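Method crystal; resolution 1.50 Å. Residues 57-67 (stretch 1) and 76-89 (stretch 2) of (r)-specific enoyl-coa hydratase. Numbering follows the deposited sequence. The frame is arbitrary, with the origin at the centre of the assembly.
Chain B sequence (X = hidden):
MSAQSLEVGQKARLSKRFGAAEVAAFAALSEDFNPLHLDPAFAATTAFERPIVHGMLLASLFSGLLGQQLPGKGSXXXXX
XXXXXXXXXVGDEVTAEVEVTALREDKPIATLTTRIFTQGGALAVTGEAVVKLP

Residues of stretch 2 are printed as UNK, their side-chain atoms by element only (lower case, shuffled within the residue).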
# COMPACT_ATOMS: atom_id res chain seq x y z
N LEU B 57 -0.64 -2.23 -5.28
CA LEU B 57 -1.87 -1.71 -5.88
C LEU B 57 -2.99 -2.61 -5.33
O LEU B 57 -4.05 -2.13 -4.93
CB LEU B 57 -1.82 -1.78 -7.41
CG LEU B 57 -3.11 -1.40 -8.16
CD1 LEU B 57 -3.66 -0.08 -7.65
CD2 LEU B 57 -2.84 -1.34 -9.66
N LEU B 58 -2.74 -3.92 -5.31
CA LEU B 58 -3.73 -4.86 -4.77
C LEU B 58 -4.05 -4.48 -3.32
O LEU B 58 -5.21 -4.39 -2.93
CB LEU B 58 -3.19 -6.29 -4.80
CG LEU B 58 -2.82 -6.93 -6.14
CD1 LEU B 58 -2.21 -8.31 -5.92
CD2 LEU B 58 -4.07 -7.02 -7.00
N ALA B 59 -3.00 -4.22 -2.54
CA ALA B 59 -3.16 -3.87 -1.13
C ALA B 59 -3.92 -2.57 -0.90
O ALA B 59 -4.53 -2.38 0.15
CB ALA B 59 -1.80 -3.81 -0.46
N SER B 60 -3.88 -1.68 -1.89
CA SER B 60 -4.57 -0.40 -1.76
C SER B 60 -6.09 -0.56 -1.65
O SER B 60 -6.77 0.34 -1.15
CB SER B 60 -4.22 0.51 -2.94
OG SER B 60 -2.84 0.86 -2.89
N LEU B 61 -6.62 -1.69 -2.11
CA LEU B 61 -8.06 -1.93 -2.03
C LEU B 61 -8.53 -1.99 -0.58
O LEU B 61 -9.70 -1.73 -0.29
CB LEU B 61 -8.44 -3.22 -2.75
CG LEU B 61 -8.36 -3.15 -4.28
CD1 LEU B 61 -8.72 -4.49 -4.88
CD2 LEU B 61 -9.30 -2.06 -4.80
N PHE B 62 -7.64 -2.35 0.34
CA PHE B 62 -8.02 -2.41 1.74
C PHE B 62 -8.43 -1.02 2.21
O PHE B 62 -9.37 -0.87 2.99
CB PHE B 62 -6.87 -2.93 2.60
CG PHE B 62 -6.45 -4.35 2.29
CD1 PHE B 62 -5.13 -4.75 2.47
CD2 PHE B 62 -7.37 -5.28 1.82
CE1 PHE B 62 -4.72 -6.05 2.18
CE2 PHE B 62 -6.98 -6.59 1.53
CZ PHE B 62 -5.65 -6.98 1.71
N SER B 63 -7.72 0.00 1.73
CA SER B 63 -8.01 1.38 2.11
C SER B 63 -9.45 1.71 1.72
O SER B 63 -10.17 2.37 2.47
CB SER B 63 -7.03 2.34 1.42
OG SER B 63 -6.97 3.58 2.10
N GLY B 64 -9.86 1.24 0.55
CA GLY B 64 -11.21 1.48 0.08
C GLY B 64 -12.26 0.82 0.96
O GLY B 64 -13.25 1.45 1.33
N LEU B 65 -12.05 -0.44 1.31
CA LEU B 65 -13.00 -1.15 2.16
C LEU B 65 -13.04 -0.57 3.57
O LEU B 65 -14.11 -0.36 4.13
CB LEU B 65 -12.65 -2.63 2.23
CG LEU B 65 -13.07 -3.47 1.02
CD1 LEU B 65 -12.55 -4.89 1.17
CD2 LEU B 65 -14.59 -3.46 0.91
N LEU B 66 -11.86 -0.30 4.13
CA LEU B 66 -11.77 0.24 5.47
C LEU B 66 -12.39 1.62 5.61
O LEU B 66 -13.07 1.91 6.59
CB LEU B 66 -10.30 0.29 5.91
CG LEU B 66 -9.58 -1.06 6.07
CD1 LEU B 66 -8.08 -0.82 6.22
CD2 LEU B 66 -10.13 -1.81 7.28
N GLY B 67 -12.17 2.48 4.61
CA GLY B 67 -12.70 3.83 4.68
C GLY B 67 -14.11 4.02 4.17
O GLY B 67 -14.79 4.97 4.57
N UNK B 76 -9.44 6.04 10.45
CA UNK B 76 -8.08 6.50 10.24
C UNK B 76 -7.11 5.32 10.32
O UNK B 76 -7.12 4.56 11.28
c UNK B 76 -7.69 7.57 11.29
c UNK B 76 -8.57 8.81 11.12
c UNK B 76 -6.22 7.93 11.13
c UNK B 76 -8.32 9.89 12.15
N UNK B 77 -6.29 5.18 9.28
CA UNK B 77 -5.30 4.11 9.19
C UNK B 77 -4.19 4.29 10.22
O UNK B 77 -3.55 5.34 10.27
c UNK B 77 -4.69 1.57 7.60
c UNK B 77 -4.82 0.49 5.45
c UNK B 77 -4.90 2.88 5.61
c UNK B 77 -4.79 2.83 7.00
c UNK B 77 -4.69 4.12 7.79
c UNK B 77 -4.71 0.40 6.83
o UNK B 77 -4.83 -0.63 4.66
c UNK B 77 -4.92 1.73 4.84
N UNK B 78 -3.95 3.27 11.04
CA UNK B 78 -2.87 3.33 12.02
C UNK B 78 -1.75 2.38 11.61
O UNK B 78 -0.57 2.65 11.83
c UNK B 78 -4.42 3.90 14.05
c UNK B 78 -4.73 3.41 15.46
c UNK B 78 -3.90 5.33 14.09
c UNK B 78 -3.38 2.96 13.42
N UNK B 79 -2.12 1.25 10.99
CA UNK B 79 -1.11 0.30 10.56
C UNK B 79 -1.65 -0.74 9.60
O UNK B 79 -2.85 -1.00 9.57
N UNK B 80 -0.76 -1.32 8.81
CA UNK B 80 -1.14 -2.36 7.85
C UNK B 80 0.04 -3.28 7.61
O UNK B 80 1.13 -2.83 7.27
c UNK B 80 -1.89 -2.76 5.42
c UNK B 80 -3.20 -3.51 5.66
n UNK B 80 -3.11 -4.83 5.80
o UNK B 80 -4.27 -2.91 5.71
c UNK B 80 -1.57 -1.74 6.52
N UNK B 81 -0.17 -4.58 7.81
CA UNK B 81 0.87 -5.57 7.56
C UNK B 81 0.47 -6.28 6.27
O UNK B 81 -0.72 -6.51 6.03
c UNK B 81 0.99 -6.57 8.71
o UNK B 81 -0.20 -7.33 8.87
N UNK B 82 1.45 -6.60 5.44
CA UNK B 82 1.18 -7.25 4.16
C UNK B 82 2.17 -8.35 3.84
O UNK B 82 3.37 -8.19 4.00
c UNK B 82 -1.12 -5.44 2.78
c UNK B 82 1.24 -6.22 3.03
c UNK B 82 0.79 -3.91 2.22
c UNK B 82 0.30 -5.03 3.13
N UNK B 83 1.65 -9.49 3.38
CA UNK B 83 2.47 -10.61 2.97
C UNK B 83 1.93 -10.97 1.59
O UNK B 83 0.73 -11.21 1.44
o UNK B 83 2.87 -11.44 5.21
c UNK B 83 2.33 -11.78 3.94
N UNK B 84 2.81 -10.99 0.59
CA UNK B 84 2.42 -11.29 -0.78
C UNK B 84 2.71 -12.75 -1.08
O UNK B 84 3.85 -13.20 -1.02
c UNK B 84 3.88 -8.21 -0.54
c UNK B 84 2.53 -6.21 -0.63
c UNK B 84 3.66 -6.88 -0.17
c UNK B 84 1.62 -6.87 -1.45
c UNK B 84 1.85 -8.21 -1.82
c UNK B 84 3.18 -10.34 -1.71
c UNK B 84 2.97 -8.89 -1.36
N UNK B 85 1.66 -13.50 -1.40
CA UNK B 85 1.77 -14.94 -1.62
C UNK B 85 1.66 -15.46 -3.05
O UNK B 85 2.36 -16.40 -3.42
c UNK B 85 2.11 -15.54 1.33
c UNK B 85 0.75 -15.25 0.72
n UNK B 85 3.48 -15.55 3.41
c UNK B 85 2.13 -15.28 2.83
c UNK B 85 0.72 -15.64 -0.76
N UNK B 86 0.77 -14.87 -3.83
CA UNK B 86 0.58 -15.29 -5.22
C UNK B 86 0.42 -14.08 -6.11
O UNK B 86 -0.02 -13.02 -5.66
c UNK B 86 -0.56 -17.61 -4.78
c UNK B 86 0.43 -18.43 -5.60
c UNK B 86 -0.65 -16.19 -5.34
c UNK B 86 -1.94 -18.25 -4.81
N UNK B 87 0.76 -14.23 -7.39
CA UNK B 87 0.63 -13.11 -8.32
C UNK B 87 -0.77 -12.96 -8.87
O UNK B 87 -1.54 -13.92 -8.94
c UNK B 87 1.41 -15.39 -8.04
c UNK B 87 1.63 -13.47 -9.40
c UNK B 87 1.46 -14.96 -9.50
N UNK B 88 -1.11 -11.74 -9.24
CA UNK B 88 -2.39 -11.43 -9.86
C UNK B 88 -2.00 -10.92 -11.24
O UNK B 88 -1.22 -9.97 -11.36
c UNK B 88 -3.66 -10.89 -7.77
c UNK B 88 -4.32 -9.85 -9.94
c UNK B 88 -3.15 -10.34 -9.10
N UNK B 89 -2.54 -11.54 -12.28
CA UNK B 89 -2.20 -11.12 -13.63
C UNK B 89 -3.04 -9.95 -14.10
O UNK B 89 -4.21 -9.83 -13.77
c UNK B 89 -1.86 -14.62 -13.64
c UNK B 89 0.40 -15.43 -13.40
c UNK B 89 0.87 -14.26 -13.97
c UNK B 89 -1.39 -13.44 -14.21
c UNK B 89 -0.97 -15.61 -13.24
c UNK B 89 -2.34 -12.33 -14.56
c UNK B 89 -0.02 -13.27 -14.37
O HOH W 1 -4.89 -0.27 1.86

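Position 76 carries four carbons, forked at the first with one arm two carbons long, and reaches nothing on the helix: Ile-76. Position 77 has one carbon, then a six-carbon ring bearing an oxygen; ring carbons lie beside Leu-66 CD1 and Ser-63 OG and the oxygen beside Phe-62 CB, which makes it Tyr-77. Its CA-to-CB bond points sideways, yet the ring end comes nearer and settles among three helix residues, with CZ 3.6 Å from Leu-66 CD1, CE1 3.9 Å from Ser-63 OG and OH 3.7 Å from Phe-62 CB. Position 78, four carbons forked at the second, is out of reach: Leu-78. Position 79 has no side-chain atoms and is Gly-79.

Position 80 shows three carbons, the third carrying one oxygen and one nitrogen, an amide that points toward the helix with its oxygen near the Phe-62 ring: Gln-80. Its OE1 lies 3.8 Å from Phe-62 CD1. The same oxygen accepts a 2.6 Å hydrogen bond from Tyr-77 OH, while Gln-80 NE2 donates to the backbone O of position 81 at 2.9 Å, so the amide is held at both ends.

Position 81, one carbon then one oxygen, faces no helix atom: Ser-81. Position 82 has four carbons forked at the second and points toward the helix, one methyl touching both Ala-59 and Phe-62: Leu-82. That methyl, CD2, sits 3.7 Å from Ala-59 CB and 3.7 Å from Phe-62 CE1, at the edge of that ring. Position 83 repeats the carbon and oxygen, out of reach: Ser-83. Position 84, one carbon and an all-carbon ring of six, brings its end nearer but makes no contact: Phe-84.

Position 85, four carbons in a row ending in nitrogen, is Lys-85, exposed. Position 86, four carbons forked at the second, is Leu-86, also exposed. At 87 three carbons close onto the backbone nitrogen: Pro-87, pointing away. Position 88 has one carbon carrying two more, points toward the helix and touches Leu-58: Val-88, whose CG2 packs 3.5 Å from Leu-58 CD1. Position 89, one carbon and a carbon ring, is Phe-89, out of reach.

The rule is alternation. Gln-80 and Leu-82 point toward the helix while Ser-81 and Ser-83 stay out of reach, and the CA atoms of Ala-59 and Leu-82 lie 7.6 Å apart, with the small Ala-59 side chain pointing toward the strand. No direct hydrogen bond crosses. Instead water 1 donates to Ala-59 O at 2.7 Å and to Tyr-77 OH at 2.8 Å, and accepts a weak bond from Ser-63 N at 2.8 Å, at the kink where that nitrogen lacks its bond to the turn before. Apolar packing thus supplies much of the direct contact, and one water ties the tyrosine to the helix backbone.

Stretch 2 (76-89) IYLGQSLSFKLPVF
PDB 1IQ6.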